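Long-range contacts in bitiscetin (Bitis arietans, PDB 1JWI), which binds von Willebrand factor and induces its interaction, through the A1 domain, with platelet GPIbalpha, so that platelets aggregate: residues N35-S41 with F123-S127; F62-A66 with V105-Y109; D65-L70 with W112-C117; D72-Q77 with P97-F101. All coordinates share one frame. Numbering follows the deposited sequence.

Interaction 1: N35-S41 with F123-S127; sequences NSGHLAS and FICKS
A short antiparallel beta pairing joins 35-41, which leaves helix 25-34, to the C-terminal strand 121-126 of the C-type lectin fold; strand 38-39 thereby joins the four-stranded sheet. Ser36, at positive phi (56/39), is the C-prime residue of the Schellman motif that ends the helix, and Gly37 (-151/-149) leads into the strand. His38 and Lys126 form a hydrogen-bonded pair: His38 N to Lys126 O 3.0 Å, Lys126 N to His38 O 2.9 Å. Leu39 and Cys125 follow as a non-hydrogen-bonded pair, CA-CA 4.5 Å, and Ala40 N reaches Ile124 O at 2.9 Å. Gly37 CA sits 3.3 Å from Lys126 O, where a CB would clash. Leu39 (m, t) turns to helix 25-34 and brings CD2 to 3.9 Å from Phe123 CB; Ala40 CB meets Ile124 CD1 at 3.7 Å. The disulfide of Cys125 with Cys32 ties strand to helix. Lys126, all-trans, places NZ 3.0 Å from Ser41 O and 3.1 Å from Ser41 OG, while its salt bridge goes to Glu47. Ser41 OG also hydrogen-bonds to an acidic side chain of the platelet aggregation inducer chain. Backbone bonds thus set the register, and the lysine extends the pairing with its charge balanced.

Interaction 2: F62-A66 with V105-Y109; sequences FVYDA and VHTEY
Residues 62-66 run as an irregular, largely extended lead into strand 66-72, whereas 105-109 curl tightly: Val105 and His106 form a short 3-10 segment, Glu108 N bonds to Val105 O at 3.0 Å, and Glu108 (59/45) and Tyr109 (63/26) both take positive phi. This is loop-to-loop packing in the C-type lectin domain, between the connection from helix 45-58 to strand 66-72 and the connection from strand 100-103 to strand 112-115. The nearest CA pair is Asp65 and Val105, 5.0 Å. There Asp65 (chi1 m) has its CA-to-CB bond pointing away, yet OD2 swings back to accept from Val105 N at 3.1 Å, nearly linear at 171°. Val105 (chi1 p) pushes CG2 to 3.4 Å from Phe62 CB and 3.3 Å from Phe62 O. Phe62 (chi1 m) lies beside Tyr109 (chi1 m): the ring planes are 26° apart and the centroids 5.4 Å apart, so the rings are slid past each other and barely overlap, with Phe62 CD2 3.7 Å from Tyr109 CE2. Glu108 CB adds a contact of 3.8 Å to Phe62 CE2. Tyr109 also packs on Ala55 and Ser56 of helix 45-58, so its side chain touches both that helix and the 62-66 loop. At its tip, Tyr109 OH donates to Tyr64 O at 2.8 Å.

Interaction 3: D65-L70 with W112-C117; sequences DAWIGL and WTDLPC
Asp65, just before strand 66-72, sets CB 3.7 Å from Leu115 CD1 and OD2 4.1 Å from Thr113 CG2; the same OD2 accepts from Val105 N. Trp67 (chi1 m, chi2 132°) starts sideways, but its indole reaches 112-117, with CH2 3.9 Å from Leu115 CB and, near the ring plane, 3.3 Å from Pro116 O. Its NE1 is bonded to Gly23 O, and its ring meets Trp25 edge-to-face. The two segments run 86° apart end to end. They share no hydrogen bond, since strands 66-72 and 112-115 are the outermost strands, within this chain, of a three-stranded antiparallel sheet, with strand 100-103 between them; the nearest CA atoms, of Asp65 and Thr113, stay 8.7 Å apart, and the contact is made mainly by side chains in the interior of the C-type lectin fold. Ile68 (p, t) makes a CH-pi contact with Trp112 (chi1 m): Ile68 CD1 stands 3.7 Å above the centroid of the Trp112 five-membered ring, 1° off the normal. After the corner at Gly69, Leu70 (t, p) brings CD2 to 4.1 Å from Trp112 CE3, while its backbone pairs with a strand of the platelet aggregation inducer chain, so the sheet runs on across the interface.

Interaction 4: D72-Q77 with P97-F101; sequences DESKTQ and PTKCF
The ammonium group of Lys99 is gripped by two backbone carbonyls of one loop: Lys99 NZ donates to Ser74 O at 2.6 Å and to Thr76 O at 2.7 Å. To get there Lys99 (m, t, p, t) projects from its backbone across the curve of 72-77. A single backbone hydrogen bond joins the segments: Asp72 N to Lys99 O, 2.7 Å, almost straight (176°), with the two CA atoms 4.9 Å apart. The loop is shaped by Asp72 (chi1 t): Asp72 OD2 accepts from Ser74 N at 3.0 Å, an Asx turn, and from Ser74 OG at 2.7 Å. Two waters fill the gap beyond. One donates to Asp72 OD1 (2.6 Å) and Thr98 O (3.2 Å); the other donates to Gln77 O (2.8 Å) and accepts from Thr98 N (3.0 Å). Pro97 CB lies 3.6 Å from Gln77 O, with CA atoms of these residues 5.7 Å apart. The two segments are the ends of the long excursion between strands 66-72 and 100-103, the region that is exchanged between subunits in domain-swapped snaclec dimers. Asp72 pairs in an antiparallel ladder with a strand of the platelet aggregation inducer chain, Phe101 meets an aromatic ring of that chain edge-to-face, and Cys100 of strand 100-103 is disulfide-bonded to Cys117, which follows strand 112-115 in the chain.

Interaction 3 is central, about 3 Å from the chain's centre with no exposed residue among those touching, and relies on apolar and aromatic side chains; the other three, 10 to 12 Å out, add hydrogen bonds. Interaction 1 is mostly buried, while interaction 2 is the most exposed, with four of eight touching residues exposed. Only interaction 1 holds a beta ladder between its segments, and it touches interaction 3 where Ala40 O meets Gly69 N at 2.8 Å, linking the two sheets. Interactions 2 and 3 share Asp65 and Ala66. Interactions 3 and 4 meet through the Cys100-Cys117 disulfide and belong to one sheet. Interactions 1, 3 and 4 all reach the partner chain; interaction 2 does not.

Interaction 1: N35-S41 with F123-S127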
# COMPACT_ATOMS: atom_id res chain seq x y z
N ASN A 35 -5.60 -5.10 28.41
CA ASN A 35 -6.15 -4.02 29.23
C ASN A 35 -7.63 -3.79 28.95
O ASN A 35 -8.12 -2.65 29.00
CB ASN A 35 -5.37 -2.73 29.00
CG ASN A 35 -4.02 -2.74 29.68
OD1 ASN A 35 -3.10 -3.44 29.27
ND2 ASN A 35 -3.91 -1.96 30.75
N SER A 36 -8.33 -4.88 28.65
CA SER A 36 -9.76 -4.83 28.38
C SER A 36 -10.16 -3.89 27.25
O SER A 36 -11.18 -3.22 27.34
CB SER A 36 -10.51 -4.45 29.66
OG SER A 36 -11.91 -4.52 29.46
N GLY A 37 -9.36 -3.83 26.19
CA GLY A 37 -9.69 -2.96 25.08
C GLY A 37 -9.18 -3.45 23.74
O GLY A 37 -9.08 -4.65 23.51
N HIS A 38 -8.87 -2.50 22.86
CA HIS A 38 -8.36 -2.79 21.52
C HIS A 38 -7.60 -1.54 21.06
O HIS A 38 -7.68 -0.50 21.71
CB HIS A 38 -9.51 -3.00 20.52
CG HIS A 38 -10.29 -4.25 20.74
ND1 HIS A 38 -9.79 -5.50 20.45
CD2 HIS A 38 -11.56 -4.45 21.17
CE1 HIS A 38 -10.72 -6.42 20.70
NE2 HIS A 38 -11.80 -5.80 21.13
N LEU A 39 -6.88 -1.66 19.95
CA LEU A 39 -6.20 -0.51 19.40
C LEU A 39 -7.40 0.36 19.06
O LEU A 39 -8.46 -0.15 18.68
CB LEU A 39 -5.43 -0.87 18.13
CG LEU A 39 -4.07 -1.50 18.39
CD1 LEU A 39 -3.45 -1.98 17.08
CD2 LEU A 39 -3.17 -0.46 19.08
N ALA A 40 -7.24 1.67 19.22
CA ALA A 40 -8.32 2.61 18.97
C ALA A 40 -8.95 2.55 17.59
O ALA A 40 -8.27 2.42 16.57
CB ALA A 40 -7.83 4.04 19.23
N SER A 41 -10.28 2.63 17.57
CA SER A 41 -11.04 2.67 16.33
C SER A 41 -11.56 4.10 16.41
O SER A 41 -11.82 4.59 17.51
CB SER A 41 -12.21 1.68 16.37
OG SER A 41 -13.18 2.09 17.31
N PHE A 123 1.58 3.26 20.62
CA PHE A 123 0.22 2.97 20.19
C PHE A 123 -0.84 3.52 21.12
O PHE A 123 -0.54 4.00 22.22
CB PHE A 123 0.03 1.46 20.03
CG PHE A 123 0.40 0.67 21.24
CD1 PHE A 123 1.73 0.39 21.54
CD2 PHE A 123 -0.59 0.21 22.11
CE1 PHE A 123 2.07 -0.34 22.67
CE2 PHE A 123 -0.26 -0.53 23.24
CZ PHE A 123 1.08 -0.80 23.52
N ILE A 124 -2.08 3.44 20.68
CA ILE A 124 -3.20 3.96 21.45
C ILE A 124 -4.30 2.93 21.65
O ILE A 124 -4.84 2.38 20.68
CB ILE A 124 -3.79 5.20 20.75
CG1 ILE A 124 -5.05 5.65 21.49
CG2 ILE A 124 -4.10 4.87 19.30
CD1 ILE A 124 -5.79 6.76 20.79
N CYS A 125 -4.63 2.69 22.91
CA CYS A 125 -5.68 1.75 23.28
C CYS A 125 -6.98 2.49 23.58
O CYS A 125 -6.99 3.67 23.94
CB CYS A 125 -5.27 0.94 24.51
SG CYS A 125 -3.80 -0.11 24.29
N LYS A 126 -8.09 1.77 23.40
CA LYS A 126 -9.42 2.31 23.65
C LYS A 126 -10.25 1.19 24.27
O LYS A 126 -10.25 0.05 23.78
CB LYS A 126 -10.03 2.77 22.33
CG LYS A 126 -11.51 3.13 22.40
CD LYS A 126 -11.98 3.53 21.01
CE LYS A 126 -13.49 3.75 20.97
NZ LYS A 126 -13.94 4.03 19.58
N SER A 127 -10.95 1.50 25.36
CA SER A 127 -11.79 0.51 26.02
C SER A 127 -13.04 1.18 26.59
O SER A 127 -13.00 2.41 26.76
CB SER A 127 -11.01 -0.19 27.14
OG SER A 127 -10.70 0.70 28.20

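Interaction 2: F62-A66 with V105-Y109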
# COMPACT_ATOMS: atom_id res chain seq x y z
N PHE A 62 7.68 14.90 17.67
CA PHE A 62 7.01 14.05 16.68
C PHE A 62 8.05 13.24 15.89
O PHE A 62 8.50 13.68 14.83
CB PHE A 62 6.19 14.90 15.70
CG PHE A 62 5.12 15.75 16.35
CD1 PHE A 62 5.47 16.82 17.18
CD2 PHE A 62 3.77 15.51 16.11
CE1 PHE A 62 4.49 17.64 17.75
CE2 PHE A 62 2.78 16.32 16.68
CZ PHE A 62 3.14 17.39 17.50
N VAL A 63 8.43 12.07 16.39
CA VAL A 63 9.41 11.24 15.70
C VAL A 63 8.88 9.87 15.30
O VAL A 63 9.45 9.20 14.46
CB VAL A 63 10.66 11.02 16.57
CG1 VAL A 63 11.34 12.35 16.84
CG2 VAL A 63 10.27 10.35 17.87
N TYR A 64 7.77 9.46 15.92
CA TYR A 64 7.19 8.16 15.61
C TYR A 64 5.75 8.28 15.15
O TYR A 64 5.07 9.25 15.49
CB TYR A 64 7.18 7.25 16.84
CG TYR A 64 8.53 6.87 17.41
CD1 TYR A 64 9.39 6.03 16.71
CD2 TYR A 64 8.91 7.30 18.68
CE1 TYR A 64 10.61 5.62 17.27
CE2 TYR A 64 10.12 6.91 19.24
CZ TYR A 64 10.96 6.07 18.54
OH TYR A 64 12.15 5.67 19.10
N ASP A 65 5.30 7.31 14.37
CA ASP A 65 3.91 7.26 13.97
C ASP A 65 3.28 6.53 15.16
O ASP A 65 4.00 5.99 16.00
CB ASP A 65 3.72 6.44 12.69
CG ASP A 65 4.44 7.05 11.48
OD1 ASP A 65 5.53 6.56 11.13
OD2 ASP A 65 3.92 8.02 10.90
N ALA A 66 1.96 6.50 15.24
CA ALA A 66 1.31 5.80 16.34
C ALA A 66 0.24 4.85 15.81
O ALA A 66 -0.64 5.25 15.05
CB ALA A 66 0.69 6.80 17.30
N VAL A 105 2.93 10.89 11.52
CA VAL A 105 3.70 11.92 12.21
C VAL A 105 3.87 13.19 11.37
O VAL A 105 3.92 14.30 11.90
CB VAL A 105 5.11 11.40 12.58
CG1 VAL A 105 5.97 11.29 11.32
CG2 VAL A 105 5.75 12.31 13.61
N HIS A 106 3.93 13.01 10.05
CA HIS A 106 4.13 14.13 9.14
C HIS A 106 2.96 15.11 9.03
O HIS A 106 3.13 16.22 8.52
CB HIS A 106 4.51 13.60 7.76
CG HIS A 106 5.80 12.83 7.77
ND1 HIS A 106 5.97 11.65 7.08
CD2 HIS A 106 6.98 13.08 8.38
CE1 HIS A 106 7.19 11.20 7.28
NE2 HIS A 106 7.83 12.05 8.07
N THR A 107 1.79 14.72 9.51
CA THR A 107 0.64 15.61 9.48
C THR A 107 0.25 15.91 10.93
O THR A 107 -0.85 16.36 11.23
CB THR A 107 -0.57 14.96 8.72
OG1 THR A 107 -0.94 13.72 9.34
CG2 THR A 107 -0.20 14.69 7.26
N GLU A 108 1.20 15.65 11.83
CA GLU A 108 1.03 15.85 13.26
C GLU A 108 -0.14 15.01 13.76
O GLU A 108 -1.00 15.48 14.51
CB GLU A 108 0.83 17.34 13.59
CG GLU A 108 1.94 18.22 13.03
CD GLU A 108 2.16 19.50 13.83
OE1 GLU A 108 1.16 20.18 14.16
OE2 GLU A 108 3.33 19.82 14.11
N TYR A 109 -0.17 13.75 13.32
CA TYR A 109 -1.19 12.80 13.70
C TYR A 109 -2.60 13.19 13.27
O TYR A 109 -3.59 12.78 13.88
CB TYR A 109 -1.15 12.58 15.22
CG TYR A 109 0.23 12.23 15.72
CD1 TYR A 109 1.02 11.29 15.06
CD2 TYR A 109 0.74 12.83 16.87
CE1 TYR A 109 2.29 10.95 15.53
CE2 TYR A 109 2.01 12.50 17.35
CZ TYR A 109 2.78 11.55 16.68
OH TYR A 109 4.02 11.21 17.15

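Interaction 3: D65-L70 with W112-C117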
# COMPACT_ATOMS: atom_id res chain seq x y z
N ASP A 65 5.30 7.31 14.37
CA ASP A 65 3.91 7.26 13.97
C ASP A 65 3.28 6.53 15.16
O ASP A 65 4.00 5.99 16.00
CB ASP A 65 3.72 6.44 12.69
CG ASP A 65 4.44 7.05 11.48
OD1 ASP A 65 5.53 6.56 11.13
OD2 ASP A 65 3.92 8.02 10.90
N ALA A 66 1.96 6.50 15.24
CA ALA A 66 1.31 5.80 16.34
C ALA A 66 0.24 4.85 15.81
O ALA A 66 -0.64 5.25 15.05
CB ALA A 66 0.69 6.80 17.30
N TRP A 67 0.34 3.58 16.20
CA TRP A 67 -0.61 2.55 15.77
C TRP A 67 -2.06 2.79 16.19
O TRP A 67 -2.33 3.19 17.33
CB TRP A 67 -0.23 1.18 16.34
CG TRP A 67 1.02 0.56 15.80
CD1 TRP A 67 2.05 0.01 16.52
CD2 TRP A 67 1.35 0.36 14.42
NE1 TRP A 67 2.99 -0.52 15.67
CE2 TRP A 67 2.59 -0.32 14.38
CE3 TRP A 67 0.72 0.69 13.21
CZ2 TRP A 67 3.21 -0.68 13.17
CZ3 TRP A 67 1.34 0.33 12.01
CH2 TRP A 67 2.57 -0.34 12.01
N ILE A 68 -2.98 2.54 15.27
CA ILE A 68 -4.41 2.59 15.56
C ILE A 68 -4.92 1.22 15.09
O ILE A 68 -4.18 0.48 14.44
CB ILE A 68 -5.17 3.74 14.82
CG1 ILE A 68 -4.90 3.72 13.32
CG2 ILE A 68 -4.81 5.08 15.45
CD1 ILE A 68 -5.75 4.76 12.57
N GLY A 69 -6.16 0.88 15.42
CA GLY A 69 -6.67 -0.44 15.09
C GLY A 69 -7.10 -0.83 13.69
O GLY A 69 -7.83 -1.81 13.53
N LEU A 70 -6.65 -0.12 12.66
CA LEU A 70 -7.05 -0.43 11.30
C LEU A 70 -6.03 -1.29 10.56
O LEU A 70 -4.83 -1.04 10.64
CB LEU A 70 -7.28 0.87 10.54
CG LEU A 70 -7.93 0.76 9.17
CD1 LEU A 70 -9.35 0.23 9.32
CD2 LEU A 70 -7.94 2.14 8.51
N TRP A 112 -4.17 9.36 8.44
CA TRP A 112 -3.74 7.97 8.60
C TRP A 112 -2.83 7.54 7.45
O TRP A 112 -3.01 7.96 6.31
CB TRP A 112 -4.96 7.05 8.67
CG TRP A 112 -5.97 7.45 9.72
CD1 TRP A 112 -5.75 8.27 10.80
CD2 TRP A 112 -7.33 7.02 9.82
NE1 TRP A 112 -6.89 8.37 11.56
CE2 TRP A 112 -7.88 7.61 10.98
CE3 TRP A 112 -8.14 6.19 9.04
CZ2 TRP A 112 -9.21 7.40 11.38
CZ3 TRP A 112 -9.47 5.97 9.43
CH2 TRP A 112 -9.98 6.58 10.59
N THR A 113 -1.85 6.69 7.77
CA THR A 113 -0.90 6.22 6.76
C THR A 113 -0.65 4.71 6.89
O THR A 113 -0.73 4.16 7.99
CB THR A 113 0.45 6.98 6.89
OG1 THR A 113 1.30 6.65 5.79
CG2 THR A 113 1.14 6.64 8.19
N ASP A 114 -0.38 4.05 5.77
CA ASP A 114 -0.11 2.61 5.76
C ASP A 114 1.35 2.37 6.09
O ASP A 114 2.24 3.00 5.53
CB ASP A 114 -0.44 2.01 4.39
CG ASP A 114 0.32 2.68 3.26
OD1 ASP A 114 1.06 1.97 2.54
OD2 ASP A 114 0.19 3.91 3.11
N LEU A 115 1.60 1.43 7.00
CA LEU A 115 2.96 1.13 7.46
C LEU A 115 3.23 -0.37 7.58
O LEU A 115 2.30 -1.18 7.59
CB LEU A 115 3.18 1.76 8.83
CG LEU A 115 2.98 3.27 8.96
CD1 LEU A 115 2.78 3.65 10.43
CD2 LEU A 115 4.20 3.97 8.37
N PRO A 116 4.51 -0.75 7.66
CA PRO A 116 4.87 -2.17 7.80
C PRO A 116 4.37 -2.61 9.17
O PRO A 116 4.71 -2.00 10.17
CB PRO A 116 6.40 -2.16 7.73
CG PRO A 116 6.70 -0.92 6.93
CD PRO A 116 5.72 0.08 7.50
N CYS A 117 3.56 -3.66 9.20
CA CYS A 117 3.01 -4.15 10.46
C CYS A 117 4.08 -4.56 11.47
O CYS A 117 3.82 -4.58 12.67
CB CYS A 117 2.10 -5.35 10.20
SG CYS A 117 0.58 -5.01 9.26

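Interaction 4: D72-Q77 with P97-F101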
# COMPACT_ATOMS: atom_id res chain seq x y z
N ASP A 72 -5.41 -3.81 6.72
CA ASP A 72 -5.84 -4.29 5.41
C ASP A 72 -5.86 -5.81 5.55
O ASP A 72 -4.81 -6.44 5.63
CB ASP A 72 -4.85 -3.86 4.33
CG ASP A 72 -5.14 -4.50 2.97
OD1 ASP A 72 -4.34 -4.29 2.03
OD2 ASP A 72 -6.16 -5.20 2.83
N GLU A 73 -7.05 -6.40 5.56
CA GLU A 73 -7.18 -7.84 5.73
C GLU A 73 -7.03 -8.72 4.49
O GLU A 73 -7.22 -9.94 4.57
CB GLU A 73 -8.53 -8.15 6.39
CG GLU A 73 -8.42 -9.01 7.64
CD GLU A 73 -7.65 -8.32 8.74
OE1 GLU A 73 -8.07 -7.21 9.16
OE2 GLU A 73 -6.63 -8.88 9.19
N SER A 74 -6.69 -8.14 3.34
CA SER A 74 -6.53 -8.97 2.15
C SER A 74 -5.41 -9.98 2.37
O SER A 74 -4.45 -9.70 3.09
CB SER A 74 -6.28 -8.10 0.90
OG SER A 74 -5.29 -7.12 1.13
N LYS A 75 -5.52 -11.16 1.76
CA LYS A 75 -4.50 -12.18 1.97
C LYS A 75 -3.26 -11.98 1.09
O LYS A 75 -2.21 -12.55 1.37
CB LYS A 75 -5.09 -13.58 1.73
CG LYS A 75 -5.57 -13.82 0.31
CD LYS A 75 -6.04 -15.27 0.11
CE LYS A 75 -4.87 -16.26 0.06
NZ LYS A 75 -4.05 -16.30 1.32
N THR A 76 -3.40 -11.18 0.04
CA THR A 76 -2.28 -10.89 -0.86
C THR A 76 -1.32 -9.87 -0.22
O THR A 76 -1.65 -9.26 0.80
CB THR A 76 -2.80 -10.34 -2.21
OG1 THR A 76 -3.90 -9.46 -1.99
CG2 THR A 76 -3.26 -11.49 -3.11
N GLN A 77 -0.14 -9.70 -0.81
CA GLN A 77 0.84 -8.75 -0.29
C GLN A 77 0.33 -7.32 -0.40
O GLN A 77 0.54 -6.50 0.49
CB GLN A 77 2.17 -8.91 -1.03
CG GLN A 77 2.93 -10.18 -0.63
CD GLN A 77 4.15 -10.44 -1.50
OE1 GLN A 77 4.78 -9.52 -2.01
NE2 GLN A 77 4.49 -11.72 -1.67
N PRO A 97 5.47 -4.97 2.21
CA PRO A 97 4.02 -4.77 2.32
C PRO A 97 3.68 -3.84 3.48
O PRO A 97 4.29 -3.92 4.55
CB PRO A 97 3.49 -6.18 2.54
CG PRO A 97 4.48 -7.03 1.78
CD PRO A 97 5.79 -6.41 2.21
N THR A 98 2.70 -2.97 3.27
CA THR A 98 2.27 -2.02 4.30
C THR A 98 0.77 -2.25 4.49
O THR A 98 -0.05 -1.66 3.79
CB THR A 98 2.54 -0.57 3.84
OG1 THR A 98 2.07 -0.40 2.49
CG2 THR A 98 4.03 -0.25 3.89
N LYS A 99 0.41 -3.10 5.45
CA LYS A 99 -1.00 -3.43 5.66
C LYS A 99 -1.62 -2.95 6.97
O LYS A 99 -2.81 -3.13 7.19
CB LYS A 99 -1.18 -4.95 5.51
CG LYS A 99 -0.61 -5.45 4.19
CD LYS A 99 -0.64 -6.96 4.06
CE LYS A 99 -2.01 -7.45 3.65
NZ LYS A 99 -1.97 -8.92 3.44
N CYS A 100 -0.81 -2.33 7.82
CA CYS A 100 -1.28 -1.81 9.10
C CYS A 100 -1.27 -0.28 9.05
O CYS A 100 -0.41 0.33 8.40
CB CYS A 100 -0.38 -2.31 10.24
SG CYS A 100 -0.62 -4.08 10.60
N PHE A 101 -2.21 0.35 9.75
CA PHE A 101 -2.31 1.80 9.76
C PHE A 101 -2.01 2.49 11.08
O PHE A 101 -2.25 1.95 12.16
CB PHE A 101 -3.70 2.24 9.27
CG PHE A 101 -3.95 1.94 7.82
CD1 PHE A 101 -4.25 0.64 7.41
CD2 PHE A 101 -3.85 2.94 6.85
CE1 PHE A 101 -4.45 0.34 6.05
CE2 PHE A 101 -4.05 2.66 5.50
CZ PHE A 101 -4.35 1.37 5.10
O HOH W 1 -2.17 -2.91 1.81
O HOH W 2 0.96 -3.77 0.95